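Local coordinates for selenium-binding protein (Sulfolobus tokodaii, PDB 2ECE), which is of unknown function but belongs to the selenium-binding protein family, folds as a beta-propeller and may bind selenium, at residues L278-W283 / V319-T324; E248-A253 / V272-D277; F268-V273 / T324-S329; S338-G343 / T380-M385. One frame throughout, in Å; residues are numbered along the deposited sequence.

Contact 1: residues L278-W283 / V319-T324; sequences LSSSIW and VPPLVT
The side chain of Leu-278 lies alongside the ring of Pro-320 and points the same way, with CD1 of Leu-278 4.0 Å from CG of Pro-320. Leu-278 O abuts CD of Pro-321 at 3.5 Å and accepts a hydrogen bond from a water, which in turn accepts one from Leu-322 N. Ser-279 turns away, and its hydroxyl bonds Asp-277. Ser-280 carries the direct polar link. Ser-280 OG stands anti to the carbonyl carbon and accepts the N-H of Val-323 at 3.1 Å, almost straight at 176°. The same hydroxyl also bonds Val-272 O on the adjacent strand, so it is gripped from two sides. CB of Ser-280 rests on CG2 of Val-323 at 3.5 Å. Ser-281 faces the other way, and its OG receives NE1 of Trp-283 at 2.9 Å, close to the indole plane. The end of Ile-282 swings back, crossing Val-323 at about a right angle, with CD1 4.1 Å from Val-323 CG1. The 319-324 segment links the outermost strand of one sheet to the first strand of the next, the blade-to-blade connection of a beta-propeller.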
loop_
_atom_site.group_PDB
_atom_site.type_symbol
_atom_site.label_atom_id
_atom_site.label_comp_id
_atom_site.label_asym_id
_atom_site.label_seq_id
_atom_site.Cartn_x
_atom_site.Cartn_y
_atom_site.Cartn_z
ATOM N N LEU A 278 9.783 -4.957 20.166
ATOM C CA LEU A 278 9.983 -4.962 18.715
ATOM C C LEU A 278 9.018 -5.835 17.915
ATOM O O LEU A 278 9.268 -6.110 16.744
ATOM C CB LEU A 278 11.412 -5.404 18.376
ATOM C CG LEU A 278 12.602 -4.576 18.857
ATOM C CD1 LEU A 278 13.888 -5.355 18.612
ATOM C CD2 LEU A 278 12.632 -3.249 18.125
ATOM N N SER A 279 7.927 -6.278 18.532
ATOM C CA SER A 279 6.965 -7.110 17.821
ATOM C C SER A 279 6.076 -6.267 16.912
ATOM O O SER A 279 6.026 -5.041 17.034
ATOM C CB SER A 279 6.078 -7.867 18.807
ATOM O OG SER A 279 5.246 -6.973 19.521
ATOM N N SER A 280 5.395 -6.937 15.990
ATOM C CA SER A 280 4.458 -6.281 15.083
ATOM C C SER A 280 3.099 -6.809 15.507
ATOM O O SER A 280 3.001 -7.899 16.085
ATOM C CB SER A 280 4.729 -6.665 13.619
ATOM O OG SER A 280 5.881 -6.006 13.112
ATOM N N SER A 281 2.049 -6.042 15.250
ATOM C CA SER A 281 0.721 -6.493 15.617
ATOM C C SER A 281 -0.305 -6.022 14.608
ATOM O O SER A 281 -0.144 -4.969 13.984
ATOM C CB SER A 281 0.349 -5.999 17.021
ATOM O OG SER A 281 0.534 -4.602 17.157
ATOM N N ILE A 282 -1.342 -6.832 14.428
ATOM C CA ILE A 282 -2.426 -6.499 13.517
ATOM C C ILE A 282 -3.626 -6.192 14.393
ATOM O O ILE A 282 -3.922 -6.928 15.338
ATOM C CB ILE A 282 -2.761 -7.669 12.583
ATOM C CG1 ILE A 282 -1.532 -8.016 11.735
ATOM C CG2 ILE A 282 -3.949 -7.310 11.706
ATOM C CD1 ILE A 282 -0.937 -6.826 10.985
ATOM N N TRP A 283 -4.307 -5.095 14.090
ATOM C CA TRP A 283 -5.455 -4.691 14.871
ATOM C C TRP A 283 -6.726 -4.665 14.047
ATOM O O TRP A 283 -6.716 -4.263 12.884
ATOM C CB TRP A 283 -5.210 -3.311 15.478
ATOM C CG TRP A 283 -4.124 -3.288 16.511
ATOM C CD1 TRP A 283 -2.788 -3.503 16.312
ATOM C CD2 TRP A 283 -4.284 -3.024 17.908
ATOM N NE1 TRP A 283 -2.107 -3.385 17.502
ATOM C CE2 TRP A 283 -3.001 -3.093 18.497
ATOM C CE3 TRP A 283 -5.389 -2.738 18.721
ATOM C CZ2 TRP A 283 -2.793 -2.883 19.867
ATOM C CZ3 TRP A 283 -5.179 -2.528 20.089
ATOM C CH2 TRP A 283 -3.891 -2.604 20.643
ATOM N N VAL A 319 15.692 -9.782 15.153
ATOM C CA VAL A 319 15.178 -9.288 13.881
ATOM C C VAL A 319 13.689 -9.047 14.074
ATOM O O VAL A 319 12.928 -9.984 14.327
ATOM C CB VAL A 319 15.369 -10.316 12.747
ATOM C CG1 VAL A 319 14.853 -9.744 11.425
ATOM C CG2 VAL A 319 16.842 -10.691 12.628
ATOM N N PRO A 320 13.252 -7.785 13.983
ATOM C CA PRO A 320 11.825 -7.522 14.165
ATOM C C PRO A 320 11.110 -8.038 12.926
ATOM O O PRO A 320 11.694 -8.067 11.839
ATOM C CB PRO A 320 11.762 -5.995 14.274
ATOM C CG PRO A 320 13.192 -5.595 14.639
ATOM C CD PRO A 320 13.992 -6.531 13.790
ATOM N N PRO A 321 9.855 -8.487 13.071
ATOM C CA PRO A 321 9.169 -8.977 11.879
ATOM C C PRO A 321 8.960 -7.838 10.886
ATOM O O PRO A 321 9.039 -8.044 9.677
ATOM C CB PRO A 321 7.855 -9.522 12.438
ATOM C CG PRO A 321 7.627 -8.665 13.652
ATOM C CD PRO A 321 9.004 -8.634 14.264
ATOM N N LEU A 322 8.729 -6.636 11.414
ATOM C CA LEU A 322 8.487 -5.445 10.600
ATOM C C LEU A 322 7.395 -5.692 9.570
ATOM O O LEU A 322 7.652 -5.713 8.363
ATOM C CB LEU A 322 9.763 -4.994 9.883
ATOM C CG LEU A 322 10.946 -4.551 10.751
ATOM C CD1 LEU A 322 12.127 -4.189 9.851
ATOM C CD2 LEU A 322 10.536 -3.365 11.613
ATOM N N VAL A 323 6.177 -5.901 10.055
ATOM C CA VAL A 323 5.038 -6.115 9.169
ATOM C C VAL A 323 4.689 -4.737 8.624
ATOM O O VAL A 323 4.152 -3.898 9.349
ATOM C CB VAL A 323 3.838 -6.700 9.941
ATOM C CG1 VAL A 323 2.613 -6.779 9.031
ATOM C CG2 VAL A 323 4.196 -8.103 10.458
ATOM N N THR A 324 5.007 -4.509 7.350
ATOM C CA THR A 324 4.768 -3.217 6.709
ATOM C C THR A 324 3.543 -3.113 5.794
ATOM O O THR A 324 3.068 -2.008 5.525
ATOM C CB THR A 324 6.001 -2.787 5.901
ATOM O OG1 THR A 324 6.360 -3.835 4.993
ATOM C CG2 THR A 324 7.177 -2.494 6.828
HETATM O O HOH W 1 8.507 -5.297 14.063
#

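Contact 2: residues E248-A253 / V272-D277; sequences EENRMA and VVSLKD
The guanidinium of Arg-251 has CD1 of Leu-275 on one face, 3.8 Å above the plane and over its centre. At its edge, Arg-251 NH1 gives two hydrogen bonds to carbonyls of its own segment, Glu-248 O at 2.9 Å and Asn-250 O at 2.8 Å. Both acceptors lie near the guanidinium plane, but NH1 stands above each carbonyl plane. NH2 bonds Lys-223 O, and NE makes a weak bond to Leu-222 O. The amide of Asn-250 sets OD1 against CB of Ser-274, while ND2 bonds Leu-246 O.

The backbones run antiparallel, 166° between directions. Arg-251 and Val-273 form a hydrogen-bonded pair, and Asn-250 and Ser-274 a non-hydrogen-bonded one. Leu-275 N to Glu-249 O is the shortest of the backbone bonds between the segments, 2.7 Å, and Val-272 N also reaches Met-252 O. CB of Met-252 packs on CB of Val-272 at 3.7 Å, the two side chains crossing obliquely. Ser-274 OG accepts Lys-276 N at 3.0 Å, an ST turn. CG of Glu-249, in the crowded position (chi1 84°), lies by that OG, and a water joins OG to Glu-249 OE2.

An alanine at Arg-251 would probably loosen the 248-251 turn, since the two NH1 bonds, the tie to Lys-223 O and the platform under Leu-275 would go. The Arg-251 charge is met by main-chain carbonyls at all three of its nitrogens, the one at NE weakly. These oxygens probably stabilise the positive charge of this buried group and fix its rotation, with a leucine methyl over the face.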
loop_
_atom_site.group_PDB
_atom_site.type_symbol
_atom_site.label_atom_id
_atom_site.label_comp_id
_atom_site.label_asym_id
_atom_site.label_seq_id
_atom_site.Cartn_x
_atom_site.Cartn_y
_atom_site.Cartn_z
ATOM N N GLU A 248 -0.402 1.715 23.532
ATOM C CA GLU A 248 0.446 2.835 23.953
ATOM C C GLU A 248 1.897 2.654 23.528
ATOM O O GLU A 248 2.579 3.627 23.216
ATOM C CB GLU A 248 0.428 3.005 25.476
ATOM C CG GLU A 248 -0.687 3.862 26.058
ATOM C CD GLU A 248 -0.580 3.958 27.579
ATOM O OE1 GLU A 248 -0.091 2.984 28.194
ATOM O OE2 GLU A 248 -0.988 4.988 28.162
ATOM N N GLU A 249 2.365 1.409 23.513
ATOM C CA GLU A 249 3.756 1.133 23.169
ATOM C C GLU A 249 4.057 0.862 21.696
ATOM O O GLU A 249 5.219 0.681 21.331
ATOM C CB GLU A 249 4.276 -0.047 24.000
ATOM C CG GLU A 249 3.937 -1.416 23.420
ATOM C CD GLU A 249 2.499 -1.845 23.667
ATOM O OE1 GLU A 249 1.645 -0.988 23.977
ATOM O OE2 GLU A 249 2.220 -3.055 23.538
ATOM N N ASN A 250 3.036 0.825 20.847
ATOM C CA ASN A 250 3.273 0.553 19.428
ATOM C C ASN A 250 3.499 1.816 18.608
ATOM O O ASN A 250 3.019 2.892 18.962
ATOM C CB ASN A 250 2.106 -0.238 18.826
ATOM C CG ASN A 250 1.889 -1.573 19.516
ATOM O OD1 ASN A 250 2.827 -2.349 19.696
ATOM N ND2 ASN A 250 0.645 -1.850 19.897
ATOM N N ARG A 251 4.231 1.677 17.508
ATOM C CA ARG A 251 4.511 2.803 16.627
ATOM C C ARG A 251 4.378 2.430 15.146
ATOM O O ARG A 251 4.672 1.310 14.734
ATOM C CB ARG A 251 5.914 3.355 16.902
ATOM C CG ARG A 251 6.067 4.012 18.272
ATOM C CD ARG A 251 5.186 5.246 18.397
ATOM N NE ARG A 251 5.402 5.964 19.653
ATOM C CZ ARG A 251 4.905 5.595 20.831
ATOM N NH1 ARG A 251 4.149 4.508 20.926
ATOM N NH2 ARG A 251 5.167 6.317 21.919
ATOM N N MET A 252 3.945 3.411 14.364
ATOM C CA MET A 252 3.733 3.279 12.938
ATOM C C MET A 252 2.429 2.522 12.652
ATOM O O MET A 252 2.432 1.309 12.418
ATOM C CB MET A 252 4.917 2.554 12.294
ATOM C CG MET A 252 6.260 3.278 12.455
ATOM S SD MET A 252 7.603 2.561 11.487
ATOM C CE MET A 252 9.057 2.981 12.500
ATOM N N ALA A 253 1.344 3.284 12.533
ATOM C CA ALA A 253 0.028 2.738 12.227
ATOM C C ALA A 253 -0.035 2.953 10.709
ATOM O O ALA A 253 -0.389 4.059 10.273
ATOM C CB ALA A 253 -1.057 3.549 12.950
ATOM N N VAL A 272 3.607 -1.505 12.926
ATOM C CA VAL A 272 4.923 -2.048 12.600
ATOM C C VAL A 272 5.837 -2.501 13.736
ATOM O O VAL A 272 6.396 -3.598 13.678
ATOM C CB VAL A 272 5.725 -1.061 11.712
ATOM C CG1 VAL A 272 7.078 -1.666 11.350
ATOM C CG2 VAL A 272 4.935 -0.744 10.444
ATOM N N VAL A 273 5.999 -1.683 14.766
ATOM C CA VAL A 273 6.914 -2.064 15.829
ATOM C C VAL A 273 6.515 -1.630 17.235
ATOM O O VAL A 273 6.012 -0.525 17.450
ATOM C CB VAL A 273 8.329 -1.532 15.509
ATOM C CG1 VAL A 273 8.274 -0.034 15.291
ATOM C CG2 VAL A 273 9.298 -1.878 16.632
ATOM N N SER A 274 6.738 -2.526 18.192
ATOM C CA SER A 274 6.439 -2.256 19.589
ATOM C C SER A 274 7.695 -1.740 20.267
ATOM O O SER A 274 8.772 -2.299 20.088
ATOM C CB SER A 274 5.980 -3.533 20.294
ATOM O OG SER A 274 6.098 -3.393 21.700
ATOM N N LEU A 275 7.563 -0.673 21.046
ATOM C CA LEU A 275 8.714 -0.122 21.745
ATOM C C LEU A 275 9.119 -1.006 22.923
ATOM O O LEU A 275 10.175 -0.803 23.518
ATOM C CB LEU A 275 8.414 1.291 22.250
ATOM C CG LEU A 275 8.184 2.379 21.196
ATOM C CD1 LEU A 275 8.036 3.718 21.884
ATOM C CD2 LEU A 275 9.349 2.414 20.221
ATOM N N LYS A 276 8.279 -1.985 23.254
ATOM C CA LYS A 276 8.562 -2.892 24.368
ATOM C C LYS A 276 9.396 -4.105 23.960
ATOM O O LYS A 276 10.354 -4.466 24.650
ATOM C CB LYS A 276 7.260 -3.389 25.002
ATOM C CG LYS A 276 7.477 -4.397 26.131
ATOM C CD LYS A 276 6.211 -5.190 26.449
ATOM C CE LYS A 276 6.458 -6.209 27.563
ATOM N NZ LYS A 276 5.311 -7.152 27.769
ATOM N N ASP A 277 9.035 -4.738 22.847
ATOM C CA ASP A 277 9.757 -5.924 22.405
ATOM C C ASP A 277 9.960 -6.052 20.899
ATOM O O ASP A 277 10.267 -7.138 20.407
ATOM C CB ASP A 277 9.057 -7.181 22.924
ATOM C CG ASP A 277 7.609 -7.266 22.477
ATOM O OD1 ASP A 277 7.184 -6.406 21.677
ATOM O OD2 ASP A 277 6.899 -8.194 22.920
HETATM O O HOH W 2 4.033 -4.730 22.836
#

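Contact 3: residues F268-V273 / T324-S329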
loop_
_atom_site.group_PDB
_atom_site.type_symbol
_atom_site.label_atom_id
_atom_site.label_comp_id
_atom_site.label_asym_id
_atom_site.label_seq_id
_atom_site.Cartn_x
_atom_site.Cartn_y
_atom_site.Cartn_z
ATOM N N PHE A 268 -8.793 -4.051 9.046
ATOM C CA PHE A 268 -7.535 -4.237 9.765
ATOM C C PHE A 268 -6.523 -3.123 9.530
ATOM O O PHE A 268 -6.689 -2.276 8.640
ATOM C CB PHE A 268 -6.875 -5.560 9.360
ATOM C CG PHE A 268 -7.725 -6.774 9.617
ATOM C CD1 PHE A 268 -8.688 -7.177 8.695
ATOM C CD2 PHE A 268 -7.558 -7.517 10.788
ATOM C CE1 PHE A 268 -9.478 -8.310 8.934
ATOM C CE2 PHE A 268 -8.340 -8.652 11.039
ATOM C CZ PHE A 268 -9.303 -9.047 10.109
ATOM N N ILE A 269 -5.480 -3.137 10.356
ATOM C CA ILE A 269 -4.371 -2.197 10.251
ATOM C C ILE A 269 -3.170 -2.815 10.954
ATOM O O ILE A 269 -3.314 -3.515 11.964
ATOM C CB ILE A 269 -4.669 -0.818 10.890
ATOM C CG1 ILE A 269 -3.493 0.130 10.616
ATOM C CG2 ILE A 269 -4.872 -0.953 12.389
ATOM C CD1 ILE A 269 -3.727 1.572 11.055
ATOM N N ASN A 270 -1.990 -2.572 10.400
ATOM C CA ASN A 270 -0.766 -3.096 10.976
ATOM C C ASN A 270 0.003 -2.036 11.761
ATOM O O ASN A 270 0.099 -0.875 11.342
ATOM C CB ASN A 270 0.131 -3.669 9.869
ATOM C CG ASN A 270 0.503 -2.632 8.803
ATOM O OD1 ASN A 270 -0.363 -1.965 8.232
ATOM N ND2 ASN A 270 1.794 -2.509 8.524
ATOM N N MET A 271 0.506 -2.441 12.922
ATOM C CA MET A 271 1.334 -1.588 13.763
ATOM C C MET A 271 2.688 -2.237 13.547
ATOM O O MET A 271 2.890 -3.390 13.925
ATOM C CB MET A 271 0.930 -1.686 15.236
ATOM C CG MET A 271 -0.326 -0.917 15.597
ATOM S SD MET A 271 -0.353 0.788 14.948
ATOM C CE MET A 271 1.051 1.515 15.771
ATOM N N VAL A 272 3.607 -1.505 12.926
ATOM C CA VAL A 272 4.923 -2.048 12.600
ATOM C C VAL A 272 5.837 -2.501 13.736
ATOM O O VAL A 272 6.396 -3.598 13.678
ATOM C CB VAL A 272 5.725 -1.061 11.712
ATOM C CG1 VAL A 272 7.078 -1.666 11.350
ATOM C CG2 VAL A 272 4.935 -0.744 10.444
ATOM N N VAL A 273 5.999 -1.683 14.766
ATOM C CA VAL A 273 6.914 -2.064 15.829
ATOM C C VAL A 273 6.515 -1.630 17.235
ATOM O O VAL A 273 6.012 -0.525 17.450
ATOM C CB VAL A 273 8.329 -1.532 15.509
ATOM C CG1 VAL A 273 8.274 -0.034 15.291
ATOM C CG2 VAL A 273 9.298 -1.878 16.632
ATOM N N THR A 324 5.007 -4.509 7.350
ATOM C CA THR A 324 4.768 -3.217 6.709
ATOM C C THR A 324 3.543 -3.113 5.794
ATOM O O THR A 324 3.068 -2.008 5.525
ATOM C CB THR A 324 6.001 -2.787 5.901
ATOM O OG1 THR A 324 6.360 -3.835 4.993
ATOM C CG2 THR A 324 7.177 -2.494 6.828
ATOM N N ASP A 325 3.043 -4.241 5.298
ATOM C CA ASP A 325 1.866 -4.217 4.437
ATOM C C ASP A 325 0.899 -5.362 4.736
ATOM O O ASP A 325 1.302 -6.426 5.219
ATOM C CB ASP A 325 2.271 -4.272 2.955
ATOM C CG ASP A 325 1.100 -3.975 2.018
ATOM O OD1 ASP A 325 0.375 -3.002 2.285
ATOM O OD2 ASP A 325 0.907 -4.696 1.013
ATOM N N ILE A 326 -0.381 -5.121 4.460
ATOM C CA ILE A 326 -1.430 -6.122 4.642
ATOM C C ILE A 326 -2.405 -5.970 3.480
ATOM O O ILE A 326 -2.514 -4.889 2.887
ATOM C CB ILE A 326 -2.218 -5.942 5.970
ATOM C CG1 ILE A 326 -2.757 -4.514 6.078
ATOM C CG2 ILE A 326 -1.336 -6.296 7.150
ATOM C CD1 ILE A 326 -3.819 -4.334 7.156
ATOM N N ASP A 327 -3.109 -7.048 3.157
ATOM C CA ASP A 327 -4.069 -7.013 2.066
ATOM C C ASP A 327 -5.064 -8.151 2.287
ATOM O O ASP A 327 -4.681 -9.233 2.715
ATOM C CB ASP A 327 -3.335 -7.174 0.734
ATOM C CG ASP A 327 -4.040 -6.478 -0.413
ATOM O OD1 ASP A 327 -4.899 -5.610 -0.154
ATOM O OD2 ASP A 327 -3.722 -6.786 -1.580
ATOM N N ILE A 328 -6.334 -7.893 1.997
ATOM C CA ILE A 328 -7.393 -8.882 2.193
ATOM C C ILE A 328 -7.967 -9.374 0.869
ATOM O O ILE A 328 -8.210 -8.579 -0.046
ATOM C CB ILE A 328 -8.551 -8.272 3.018
ATOM C CG1 ILE A 328 -8.013 -7.698 4.330
ATOM C CG2 ILE A 328 -9.620 -9.323 3.280
ATOM C CD1 ILE A 328 -9.037 -6.882 5.093
ATOM N N SER A 329 -8.195 -10.680 0.755
ATOM C CA SER A 329 -8.772 -11.218 -0.479
ATOM C C SER A 329 -10.206 -10.701 -0.606
ATOM O O SER A 329 -10.840 -10.387 0.398
ATOM C CB SER A 329 -8.758 -12.752 -0.464
ATOM O OG SER A 329 -9.375 -13.265 0.702
#
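Strands 268-273 and 326-328 run nearly antiparallel, 164° between their directions, with axes 8.0 Å apart, so side chains fill the gap between them. Ile-326 does most of this. Its CG1 sits in the crowded position between backbone N and carbonyl carbon (chi1 54°), and the chain continues extended. This sends Ile-326 CD1 up to the facing backbone, 3.8 Å from Phe-268 C and equally far from Ile-269 N. The Ile-326 CD1 methyl also lies 4.0 Å from CB of Phe-268. The other branch, Ile-326 CG2, meets CB of Asn-270 at 4.1 Å, the two side chains crossing obliquely.

Ile-328 comes to the edge of the Phe-268 ring, near its plane, crossing that side chain at about a right angle. Ile-328 CD1 is 3.6 Å from Phe-268 CD1. Asn-270 also has its CG in the crowded position (chi1 59°), which brings its amide beside the start of the other segment, where ND2 bonds Val-323 O. At this end CG2 of Val-272 approaches CA of Thr-324 only loosely, at 4.5 Å. Asp-325 turns away; its OD2 accepts Leu-386 N and its OD1 makes a salt bridge with Arg-257. Thr-324 OG1 bonds Gln-384.

An alanine at Ile-326 would lose both branches and would probably leave Asn-270 and the Phe-268 backbone poorly packed against the facing strand. All the touching residues are buried. Strand 326-328 opens its own sheet, and strand 266-274 is the second of the preceding one. This is face-to-face packing of neighbouring blades near the middle of a beta-propeller.

Contact 4: residues S338-G343 / T380-M385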
loop_
_atom_site.group_PDB
_atom_site.type_symbol
_atom_site.label_atom_id
_atom_site.label_comp_id
_atom_site.label_asym_id
_atom_site.label_seq_id
_atom_site.Cartn_x
_atom_site.Cartn_y
_atom_site.Cartn_z
ATOM N N SER A 338 3.095 -9.123 5.112
ATOM C CA SER A 338 4.463 -9.263 4.656
ATOM C C SER A 338 5.303 -8.959 5.892
ATOM O O SER A 338 4.922 -8.131 6.725
ATOM C CB SER A 338 4.774 -8.264 3.538
ATOM O OG SER A 338 4.679 -6.924 4.001
ATOM N N LEU A 339 6.419 -9.662 6.041
ATOM C CA LEU A 339 7.317 -9.427 7.162
ATOM C C LEU A 339 8.607 -8.992 6.495
ATOM O O LEU A 339 9.410 -9.816 6.060
ATOM C CB LEU A 339 7.544 -10.702 7.985
ATOM C CG LEU A 339 6.524 -11.060 9.073
ATOM C CD1 LEU A 339 5.219 -11.523 8.439
ATOM C CD2 LEU A 339 7.098 -12.166 9.960
ATOM N N TRP A 340 8.780 -7.680 6.404
ATOM C CA TRP A 340 9.936 -7.086 5.757
ATOM C C TRP A 340 11.235 -7.258 6.537
ATOM O O TRP A 340 12.315 -7.074 5.987
ATOM C CB TRP A 340 9.661 -5.603 5.527
ATOM C CG TRP A 340 10.604 -4.961 4.575
ATOM C CD1 TRP A 340 10.750 -5.242 3.245
ATOM C CD2 TRP A 340 11.495 -3.877 4.858
ATOM N NE1 TRP A 340 11.676 -4.389 2.678
ATOM C CE2 TRP A 340 12.150 -3.546 3.649
ATOM C CE3 TRP A 340 11.809 -3.156 6.019
ATOM C CZ2 TRP A 340 13.089 -2.519 3.566
ATOM C CZ3 TRP A 340 12.748 -2.130 5.933
ATOM C CH2 TRP A 340 13.376 -1.827 4.717
ATOM N N GLY A 341 11.129 -7.603 7.817
ATOM C CA GLY A 341 12.323 -7.796 8.620
ATOM C C GLY A 341 12.759 -9.247 8.575
ATOM O O GLY A 341 13.835 -9.574 8.077
ATOM N N ILE A 342 11.902 -10.127 9.080
ATOM C CA ILE A 342 12.201 -11.550 9.100
ATOM C C ILE A 342 12.291 -12.180 7.705
ATOM O O ILE A 342 13.170 -13.011 7.454
ATOM C CB ILE A 342 11.162 -12.290 9.969
ATOM C CG1 ILE A 342 11.467 -12.006 11.444
ATOM C CG2 ILE A 342 11.171 -13.786 9.658
ATOM C CD1 ILE A 342 10.347 -12.340 12.386
ATOM N N GLY A 343 11.394 -11.785 6.802
ATOM C CA GLY A 343 11.413 -12.319 5.449
ATOM C C GLY A 343 10.313 -13.319 5.132
ATOM O O GLY A 343 10.589 -14.449 4.721
ATOM N N THR A 380 17.313 -9.912 -2.505
ATOM C CA THR A 380 17.737 -8.898 -1.551
ATOM C C THR A 380 16.470 -8.355 -0.888
ATOM O O THR A 380 15.366 -8.519 -1.419
ATOM C CB THR A 380 18.483 -7.737 -2.242
ATOM O OG1 THR A 380 17.650 -7.154 -3.251
ATOM C CG2 THR A 380 19.770 -8.236 -2.877
ATOM N N GLY A 381 16.620 -7.719 0.268
ATOM C CA GLY A 381 15.460 -7.184 0.956
ATOM C C GLY A 381 14.547 -8.292 1.450
ATOM O O GLY A 381 15.018 -9.369 1.834
ATOM N N ALA A 382 13.242 -8.032 1.435
ATOM C CA ALA A 382 12.256 -9.005 1.897
ATOM C C ALA A 382 10.880 -8.596 1.372
ATOM O O ALA A 382 10.747 -7.559 0.725
ATOM C CB ALA A 382 12.248 -9.041 3.416
ATOM N N PRO A 383 9.843 -9.414 1.628
ATOM C CA PRO A 383 8.506 -9.051 1.143
ATOM C C PRO A 383 8.067 -7.728 1.770
ATOM O O PRO A 383 8.330 -7.472 2.944
ATOM C CB PRO A 383 7.638 -10.206 1.621
ATOM C CG PRO A 383 8.593 -11.365 1.655
ATOM C CD PRO A 383 9.823 -10.744 2.266
ATOM N N GLN A 384 7.532 -6.838 0.946
ATOM C CA GLN A 384 7.022 -5.570 1.446
ATOM C C GLN A 384 5.582 -5.395 0.944
ATOM O O GLN A 384 4.631 -5.852 1.581
ATOM C CB GLN A 384 7.940 -4.445 0.977
ATOM C CG GLN A 384 7.955 -3.210 1.852
ATOM C CD GLN A 384 6.619 -2.486 1.869
ATOM O OE1 GLN A 384 5.717 -2.839 2.630
ATOM N NE2 GLN A 384 6.485 -1.476 1.017
ATOM N N MET A 385 5.425 -4.768 -0.215
ATOM C CA MET A 385 4.092 -4.571 -0.766
ATOM C C MET A 385 3.550 -5.875 -1.327
ATOM O O MET A 385 4.294 -6.690 -1.874
ATOM C CB MET A 385 4.083 -3.512 -1.873
ATOM C CG MET A 385 4.127 -2.081 -1.373
ATOM S SD MET A 385 2.997 -1.746 -0.009
ATOM C CE MET A 385 1.396 -1.769 -0.844
#
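The tight part of the contact runs from Ser-338 to Trp-340. OG of Ser-338 lies in the crowded position and donates to Gln-384 O at 2.6 Å, in the carbonyl plane and on a lone pair. Trp-340 is wrapped on two sides. Its CG is anti to the backbone N (chi1 -165°), which turns the edge at Trp-340 CD1 to Pro-383 O, 3.3 Å away. CG of Gln-384 sits over a face of the Trp-340 indole, 4.1 Å from the centroid of the five-membered ring and 26° off the normal, a CH-pi contact. The amide of Gln-384 stands nearly perpendicular to the ring and is fixed elsewhere: OE1 bonds Thr-324, NE2 bonds Ser-400 O. NE1 of Trp-340 bonds Asn-399 O. CB of Ala-382 presses close to Trp-340 O, at 3.2 Å.

The looser part lies at Gly-343. Gly-343 CA stays 3.9 Å from CB of Ala-382, and Gly-343 C is equally far from CD of Pro-383. This looser part is buried too. At its backbone angles (phi 106°), a CB on Gly-343 would collide with the carbonyl O of Ile-342. Gly-343 N bonds Leu-339 O, closing the turn between strands 334-339 and 344-349. The contact sets this hairpin turn against the loop that leads into strand 386-388, the first of the next sheet, as between successive blades of a beta-propeller.

From the N terminus, contact 2 comes first and pairs the two strands of the hairpin 250-258 and 266-274. Contact 3 opens on the second of these strands, sharing Val-272 and Val-273 with contact 2, and closes at 324-329. Contact 1, which closes the loop from 278-283 to 319-324, is nested inside that longer one and shares Thr-324 with contact 3. Contact 2 works within one blade, whereas contacts 1 and 3 tie that blade to the next. Contact 4 follows in series, closes the loop from 338-343 to 380-385 and joins the next blade to the one after. Contacts 3 and 4 touch through strands 326-328 and 334-339, neighbours in one sheet. Contacts 2 and 4 stay apart, about 7 Å between nearest atoms.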